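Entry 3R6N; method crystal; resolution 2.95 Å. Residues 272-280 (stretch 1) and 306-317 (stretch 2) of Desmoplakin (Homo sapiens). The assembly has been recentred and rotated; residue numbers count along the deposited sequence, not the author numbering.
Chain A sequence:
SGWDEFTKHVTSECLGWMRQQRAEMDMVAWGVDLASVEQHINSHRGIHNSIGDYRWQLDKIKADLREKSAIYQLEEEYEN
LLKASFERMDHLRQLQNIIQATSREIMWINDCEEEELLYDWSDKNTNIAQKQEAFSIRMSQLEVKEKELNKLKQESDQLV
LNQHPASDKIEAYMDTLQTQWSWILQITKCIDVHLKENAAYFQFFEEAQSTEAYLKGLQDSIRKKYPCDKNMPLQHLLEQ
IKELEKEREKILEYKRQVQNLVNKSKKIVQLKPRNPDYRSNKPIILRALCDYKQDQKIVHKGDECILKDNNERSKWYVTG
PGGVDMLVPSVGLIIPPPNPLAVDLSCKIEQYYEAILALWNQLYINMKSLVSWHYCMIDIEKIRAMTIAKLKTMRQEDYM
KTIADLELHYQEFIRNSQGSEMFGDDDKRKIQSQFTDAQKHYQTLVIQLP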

ATOM      1  N   LYS A 272       8.218  -5.213  -9.085  1.00 70.61           N
ATOM      2  CA  LYS A 272       9.143  -5.209 -10.215  1.00 72.34           C
ATOM      3  C   LYS A 272       8.489  -4.819 -11.543  1.00 72.73           C
ATOM      4  O   LYS A 272       9.067  -4.058 -12.318  1.00 73.61           O
ATOM      5  N   PRO A 273       7.281  -5.337 -11.811  1.00 64.85           N
ATOM      6  CA  PRO A 273       6.619  -5.019 -13.082  1.00 65.22           C
ATOM      7  C   PRO A 273       6.326  -3.530 -13.266  1.00 63.88           C
ATOM      8  O   PRO A 273       5.985  -3.107 -14.369  1.00 64.22           O
ATOM      9  N   ARG A 274       6.465  -2.740 -12.210  1.00 60.82           N
ATOM     10  CA  ARG A 274       6.240  -1.304 -12.321  1.00 59.20           C
ATOM     11  C   ARG A 274       7.322  -0.645 -13.160  1.00 60.46           C
ATOM     12  O   ARG A 274       7.104   0.430 -13.726  1.00 59.75           O
ATOM     13  N   ASN A 275       8.485  -1.290 -13.231  1.00 78.88           N
ATOM     14  CA  ASN A 275       9.594  -0.806 -14.048  1.00 80.77           C
ATOM     15  C   ASN A 275       9.415  -1.135 -15.522  1.00 83.62           C
ATOM     16  O   ASN A 275       9.021  -2.244 -15.874  1.00 85.97           O
ATOM     17  N   PRO A 276       9.727  -0.167 -16.390  1.00 78.72           N
ATOM     18  CA  PRO A 276       9.497  -0.264 -17.835  1.00 82.02           C
ATOM     19  C   PRO A 276      10.302  -1.388 -18.470  1.00 85.15           C
ATOM     20  O   PRO A 276       9.933  -1.881 -19.534  1.00 86.94           O
ATOM     21  N   ASP A 277      11.382  -1.787 -17.808  1.00112.26           N
ATOM     22  CA  ASP A 277      12.323  -2.761 -18.344  1.00115.59           C
ATOM     23  C   ASP A 277      12.025  -4.209 -17.969  1.00116.25           C
ATOM     24  O   ASP A 277      12.533  -5.134 -18.609  1.00119.80           O
ATOM     25  N   TYR A 278      11.210  -4.410 -16.936  1.00 85.80           N
ATOM     26  CA  TYR A 278      10.857  -5.750 -16.452  1.00 85.99           C
ATOM     27  C   TYR A 278      10.149  -6.555 -17.540  1.00 88.04           C
ATOM     28  O   TYR A 278       9.214  -6.070 -18.169  1.00 87.49           O
ATOM     29  N   ARG A 279      10.602  -7.785 -17.759  1.00110.79           N
ATOM     30  CA  ARG A 279      10.018  -8.647 -18.782  1.00111.03           C
ATOM     31  C   ARG A 279       9.503  -9.956 -18.191  1.00109.98           C
ATOM     32  O   ARG A 279      10.166 -10.580 -17.363  1.00110.78           O
ATOM     33  N   SER A 280       8.313 -10.366 -18.617  1.00104.88           N
ATOM     34  CA  SER A 280       7.729 -11.620 -18.154  1.00103.89           C
ATOM     35  C   SER A 280       6.931 -12.309 -19.256  1.00103.62           C
ATOM     36  O   SER A 280       6.494 -11.671 -20.211  1.00103.44           O
ATOM     37  N   ILE A 306      -5.376  -5.221 -17.612  1.00 78.52           N
ATOM     38  CA  ILE A 306      -4.182  -5.872 -18.122  1.00 77.03           C
ATOM     39  C   ILE A 306      -3.216  -4.802 -18.605  1.00 74.30           C
ATOM     40  O   ILE A 306      -3.617  -3.848 -19.266  1.00 75.28           O
ATOM     41  N   LEU A 307      -1.948  -4.955 -18.246  1.00 70.32           N
ATOM     42  CA  LEU A 307      -0.916  -4.001 -18.625  1.00 69.31           C
ATOM     43  C   LEU A 307      -0.435  -4.273 -20.040  1.00 70.51           C
ATOM     44  O   LEU A 307      -0.124  -5.408 -20.385  1.00 71.02           O
ATOM     45  N   LYS A 308      -0.380  -3.234 -20.865  1.00 83.37           N
ATOM     46  CA  LYS A 308       0.077  -3.397 -22.239  1.00 85.20           C
ATOM     47  C   LYS A 308       1.431  -2.738 -22.486  1.00 86.68           C
ATOM     48  O   LYS A 308       2.314  -3.333 -23.102  1.00 88.53           O
ATOM     49  N   ASP A 309       1.592  -1.514 -21.997  1.00 69.66           N
ATOM     50  CA  ASP A 309       2.839  -0.778 -22.163  1.00 69.56           C
ATOM     51  C   ASP A 309       3.123   0.068 -20.934  1.00 68.36           C
ATOM     52  O   ASP A 309       2.252   0.777 -20.447  1.00 67.60           O
ATOM     53  N   ASN A 310       4.351  -0.010 -20.433  1.00 80.42           N
ATOM     54  CA  ASN A 310       4.724   0.728 -19.232  1.00 79.62           C
ATOM     55  C   ASN A 310       6.075   1.430 -19.334  1.00 79.23           C
ATOM     56  O   ASN A 310       6.737   1.665 -18.321  1.00 74.86           O
ATOM     57  N   ASN A 311       6.475   1.766 -20.555  1.00 73.87           N
ATOM     58  CA  ASN A 311       7.715   2.501 -20.771  1.00 74.27           C
ATOM     59  C   ASN A 311       7.641   3.861 -20.103  1.00 71.21           C
ATOM     60  O   ASN A 311       8.651   4.412 -19.660  1.00 68.31           O
ATOM     61  N   GLU A 312       6.422   4.387 -20.035  1.00108.95           N
ATOM     62  CA  GLU A 312       6.141   5.636 -19.357  1.00104.61           C
ATOM     63  C   GLU A 312       5.904   5.332 -17.885  1.00 98.20           C
ATOM     64  O   GLU A 312       4.988   4.590 -17.541  1.00 97.28           O
ATOM     65  N   ARG A 313       6.730   5.904 -17.016  1.00115.90           N
ATOM     66  CA  ARG A 313       6.659   5.593 -15.591  1.00111.03           C
ATOM     67  C   ARG A 313       5.496   6.296 -14.896  1.00109.57           C
ATOM     68  O   ARG A 313       5.315   6.160 -13.686  1.00106.61           O
ATOM     69  N   SER A 314       4.708   7.039 -15.667  1.00 80.17           N
ATOM     70  CA  SER A 314       3.581   7.791 -15.122  1.00 80.00           C
ATOM     71  C   SER A 314       2.251   7.467 -15.806  1.00 82.28           C
ATOM     72  O   SER A 314       1.189   7.616 -15.203  1.00 81.66           O
ATOM     73  N   LYS A 315       2.311   7.036 -17.064  1.00 74.47           N
ATOM     74  CA  LYS A 315       1.117   6.602 -17.784  1.00 77.88           C
ATOM     75  C   LYS A 315       1.312   5.227 -18.404  1.00 80.36           C
ATOM     76  O   LYS A 315       2.256   4.999 -19.161  1.00 83.43           O
ATOM     77  N   TRP A 316       0.411   4.309 -18.080  1.00 63.66           N
ATOM     78  CA  TRP A 316       0.483   2.961 -18.619  1.00 65.06           C
ATOM     79  C   TRP A 316      -0.614   2.718 -19.634  1.00 67.96           C
ATOM     80  O   TRP A 316      -1.756   3.119 -19.429  1.00 66.86           O
ATOM     81  N   TYR A 317      -0.269   2.065 -20.736  1.00 70.09           N
ATOM     82  CA  TYR A 317      -1.292   1.611 -21.654  1.00 70.80           C
ATOM     83  C   TYR A 317      -1.918   0.378 -21.030  1.00 68.96           C
ATOM     84  O   TYR A 317      -1.241  -0.601 -20.744  1.00 67.42           O
TER

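What does the first strand of stretch 2 offer to stretch 1? Leu307 points toward stretch 1 with chi1 t and chi2 p, and its CD2 lies 4.3 Å from Pro273 O, a loose contact. The CA-to-CB bond of Asp309 points away from stretch 1, and the side chain serves its own stretch: its OD1 accepts a hydrogen bond from Asn311 N at 3.1 Å, linking the last strand residue to the loop that follows.

How does Asn310 hold the two stretches together? Its side chain, chi1 p, points toward stretch 1 and is buried there. Asn310 ND2 gives a weak hydrogen bond to Asn275 O at 2.9 Å, the same carbonyl that closes the type I turn by accepting from Tyr278 N. Pro273 O is equally near ND2, but the angle is poor.

What surrounds Pro276? Its CB sits 3.3 Å from Asn310 O and 3.6 Å from Asn311 CA, so this part of the ring meets backbone atoms. Arg313, chi1 m and chi2 t, brings one guanidinium face over Pro276 CD, 3.5 Å from NH1. Arg313 NH2 also lies 2.8 Å from Asn275 OD1, without hydrogen-bond geometry.

Where does Trp316 pack? It points toward stretch 1 with chi1 m, and Trp316 CH2 lies 3.5 Å from Arg274 CZ, over one guanidinium face. Both terminal nitrogens of Arg274 find hydrogen bonds elsewhere in the structure.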

ATOM      1  CB  LYS A 272       9.865  -6.550 -10.343  1.00 74.51           C
ATOM      2  CG  LYS A 272      10.818  -6.831  -9.200  1.00 74.68           C
ATOM      3  CD  LYS A 272      11.589  -8.114  -9.427  1.00 76.92           C
ATOM      4  CE  LYS A 272      12.496  -8.416  -8.250  1.00 77.13           C
ATOM      5  NZ  LYS A 272      13.509  -7.341  -8.054  1.00 77.59           N
ATOM      6  CB  PRO A 273       5.317  -5.816 -13.001  1.00 65.28           C
ATOM      7  CG  PRO A 273       5.633  -6.950 -12.088  1.00 65.32           C
ATOM      8  CD  PRO A 273       6.553  -6.370 -11.055  1.00 64.26           C
ATOM      9  CB  ARG A 274       6.165  -0.650 -10.944  1.00 62.76           C
ATOM     10  CG  ARG A 274       5.089  -1.222 -10.059  1.00 62.03           C
ATOM     11  CD  ARG A 274       4.799  -0.318  -8.882  1.00 62.13           C
ATOM     12  NE  ARG A 274       4.115   0.902  -9.297  1.00 60.98           N
ATOM     13  CZ  ARG A 274       2.802   0.995  -9.478  1.00 59.59           C
ATOM     14  NH1 ARG A 274       2.025  -0.060  -9.285  1.00 59.35           N
ATOM     15  NH2 ARG A 274       2.269   2.146  -9.856  1.00 58.60           N
ATOM     16  CB  ASN A 275      10.917  -1.384 -13.556  1.00 82.63           C
ATOM     17  CG  ASN A 275      11.334  -0.818 -12.217  1.00 81.37           C
ATOM     18  OD1 ASN A 275      11.170   0.377 -11.957  1.00 80.24           O
ATOM     19  ND2 ASN A 275      11.877  -1.675 -11.352  1.00 82.29           N
ATOM     20  CB  PRO A 276       9.970   1.100 -18.357  1.00 81.72           C
ATOM     21  CG  PRO A 276       9.996   2.004 -17.155  1.00 77.23           C
ATOM     22  CD  PRO A 276      10.335   1.118 -16.006  1.00 76.70           C
ATOM     23  CB  ASP A 277      13.734  -2.458 -17.834  1.00116.82           C
ATOM     24  CG  ASP A 277      13.795  -2.334 -16.318  1.00114.62           C
ATOM     25  OD1 ASP A 277      13.627  -1.206 -15.822  1.00111.18           O
ATOM     26  OD2 ASP A 277      13.987  -3.366 -15.653  1.00114.79           O
ATOM     27  CB  TYR A 278       9.978  -5.642 -15.196  1.00 82.96           C
ATOM     28  CG  TYR A 278       9.317  -6.930 -14.751  1.00 82.78           C
ATOM     29  CD1 TYR A 278       9.924  -7.764 -13.816  1.00 83.01           C
ATOM     30  CD2 TYR A 278       8.070  -7.299 -15.245  1.00 82.50           C
ATOM     31  CE1 TYR A 278       9.313  -8.937 -13.400  1.00 82.81           C
ATOM     32  CE2 TYR A 278       7.452  -8.467 -14.836  1.00 82.57           C
ATOM     33  CZ  TYR A 278       8.076  -9.282 -13.915  1.00 82.63           C
ATOM     34  OH  TYR A 278       7.452 -10.442 -13.515  1.00 82.68           O
ATOM     35  CB  ARG A 279      11.034  -8.941 -19.889  1.00113.72           C
ATOM     36  CG  ARG A 279      11.593  -7.694 -20.560  1.00115.00           C
ATOM     37  CD  ARG A 279      10.486  -6.897 -21.231  1.00113.13           C
ATOM     38  NE  ARG A 279      10.914  -5.551 -21.604  1.00113.91           N
ATOM     39  CZ  ARG A 279      10.092  -4.607 -22.049  1.00112.39           C
ATOM     40  NH1 ARG A 279       8.795  -4.861 -22.177  1.00110.06           N
ATOM     41  NH2 ARG A 279      10.564  -3.407 -22.364  1.00113.30           N
ATOM     42  CB  SER A 280       6.841 -11.384 -16.931  1.00101.64           C
ATOM     43  OG  SER A 280       6.338 -12.610 -16.430  1.00100.86           O
ATOM     44  CB  ILE A 306      -4.499  -6.861 -19.268  1.00 79.39           C
ATOM     45  CG1 ILE A 306      -5.284  -8.071 -18.742  1.00 83.11           C
ATOM     46  CG2 ILE A 306      -3.217  -7.315 -19.952  1.00 77.04           C
ATOM     47  CD1 ILE A 306      -6.782  -7.834 -18.603  1.00 88.57           C
ATOM     48  CB  LEU A 307       0.253  -4.095 -17.650  1.00 67.94           C
ATOM     49  CG  LEU A 307       1.436  -3.155 -17.867  1.00 68.46           C
ATOM     50  CD1 LEU A 307       0.986  -1.705 -17.839  1.00 68.69           C
ATOM     51  CD2 LEU A 307       2.493  -3.406 -16.804  1.00 68.21           C
ATOM     52  CB  LYS A 308      -0.965  -2.876 -23.232  1.00 86.85           C
ATOM     53  CG  LYS A 308      -2.077  -3.868 -23.536  1.00 87.79           C
ATOM     54  CD  LYS A 308      -2.794  -3.524 -24.839  1.00 90.40           C
ATOM     55  CE  LYS A 308      -3.600  -4.713 -25.357  1.00 92.40           C
ATOM     56  NZ  LYS A 308      -4.250  -4.443 -26.672  1.00 95.30           N
ATOM     57  CB  ASP A 309       2.779   0.103 -23.414  1.00 72.26           C
ATOM     58  CG  ASP A 309       4.073   0.869 -23.659  1.00 73.72           C
ATOM     59  OD1 ASP A 309       5.098   0.539 -23.027  1.00 72.90           O
ATOM     60  OD2 ASP A 309       4.066   1.802 -24.494  1.00 76.36           O
ATOM     61  CB  ASN A 310       4.703  -0.188 -18.006  1.00 76.19           C
ATOM     62  CG  ASN A 310       5.874  -1.152 -17.973  1.00 77.06           C
ATOM     63  OD1 ASN A 310       6.339  -1.625 -19.013  1.00 78.83           O
ATOM     64  ND2 ASN A 310       6.361  -1.448 -16.771  1.00 73.42           N
ATOM     65  CB  ASN A 311       7.990   2.666 -22.263  1.00 80.30           C
ATOM     66  CG  ASN A 311       8.260   1.349 -22.954  1.00 81.18           C
ATOM     67  OD1 ASN A 311       9.142   0.593 -22.537  1.00 81.32           O
ATOM     68  ND2 ASN A 311       7.514   1.067 -24.024  1.00 81.47           N
ATOM     69  CB  GLU A 312       4.892   6.271 -19.965  1.00107.66           C
ATOM     70  CG  GLU A 312       4.557   7.652 -19.432  1.00105.18           C
ATOM     71  CD  GLU A 312       5.345   8.747 -20.117  1.00108.10           C
ATOM     72  OE1 GLU A 312       5.696   8.568 -21.306  1.00113.46           O
ATOM     73  OE2 GLU A 312       5.617   9.780 -19.463  1.00105.95           O
ATOM     74  CB  ARG A 313       7.977   5.946 -14.900  1.00109.04           C
ATOM     75  CG  ARG A 313       9.206   5.406 -15.611  1.00111.11           C
ATOM     76  CD  ARG A 313      10.474   5.706 -14.825  1.00109.17           C
ATOM     77  NE  ARG A 313      10.674   4.774 -13.718  1.00106.24           N
ATOM     78  CZ  ARG A 313      11.580   3.801 -13.715  1.00106.55           C
ATOM     79  NH1 ARG A 313      12.381   3.633 -14.760  1.00109.83           N
ATOM     80  NH2 ARG A 313      11.691   2.998 -12.664  1.00104.27           N
ATOM     81  CB  SER A 314       3.863   9.294 -15.187  1.00 82.20           C
ATOM     82  OG  SER A 314       4.297   9.674 -16.479  1.00 85.65           O
ATOM     83  CB  LYS A 315       0.716   7.611 -18.866  1.00 82.95           C
ATOM     84  CG  LYS A 315      -0.077   8.796 -18.340  1.00 82.63           C
ATOM     85  CD  LYS A 315      -0.872   9.481 -19.441  1.00 86.90           C
ATOM     86  CE  LYS A 315      -1.953  10.388 -18.853  1.00 85.74           C
ATOM     87  NZ  LYS A 315      -3.037  10.698 -19.833  1.00 88.14           N
ATOM     88  CB  TRP A 316       0.369   1.936 -17.495  1.00 61.25           C
ATOM     89  CG  TRP A 316       1.544   1.939 -16.584  1.00 58.34           C
ATOM     90  CD1 TRP A 316       2.725   2.591 -16.775  1.00 57.60           C
ATOM     91  CD2 TRP A 316       1.661   1.252 -15.335  1.00 53.85           C
ATOM     92  NE1 TRP A 316       3.569   2.356 -15.720  1.00 52.99           N
ATOM     93  CE2 TRP A 316       2.940   1.536 -14.822  1.00 50.72           C
ATOM     94  CE3 TRP A 316       0.809   0.422 -14.602  1.00 52.66           C
ATOM     95  CZ2 TRP A 316       3.386   1.024 -13.609  1.00 46.80           C
ATOM     96  CZ3 TRP A 316       1.255  -0.084 -13.397  1.00 48.59           C
ATOM     97  CH2 TRP A 316       2.532   0.219 -12.912  1.00 46.44           C
ATOM     98  CB  TYR A 317      -0.721   1.317 -23.037  1.00 72.59           C
ATOM     99  CG  TYR A 317      -1.764   1.393 -24.134  1.00 74.54           C
ATOM    100  CD1 TYR A 317      -2.683   2.438 -24.171  1.00 76.42           C
ATOM    101  CD2 TYR A 317      -1.826   0.432 -25.134  1.00 75.17           C
ATOM    102  CE1 TYR A 317      -3.637   2.518 -25.165  1.00 79.04           C
ATOM    103  CE2 TYR A 317      -2.777   0.507 -26.134  1.00 77.50           C
ATOM    104  CZ  TYR A 317      -3.680   1.553 -26.143  1.00 79.53           C
ATOM    105  OH  TYR A 317      -4.626   1.624 -27.138  1.00 83.73           O
TER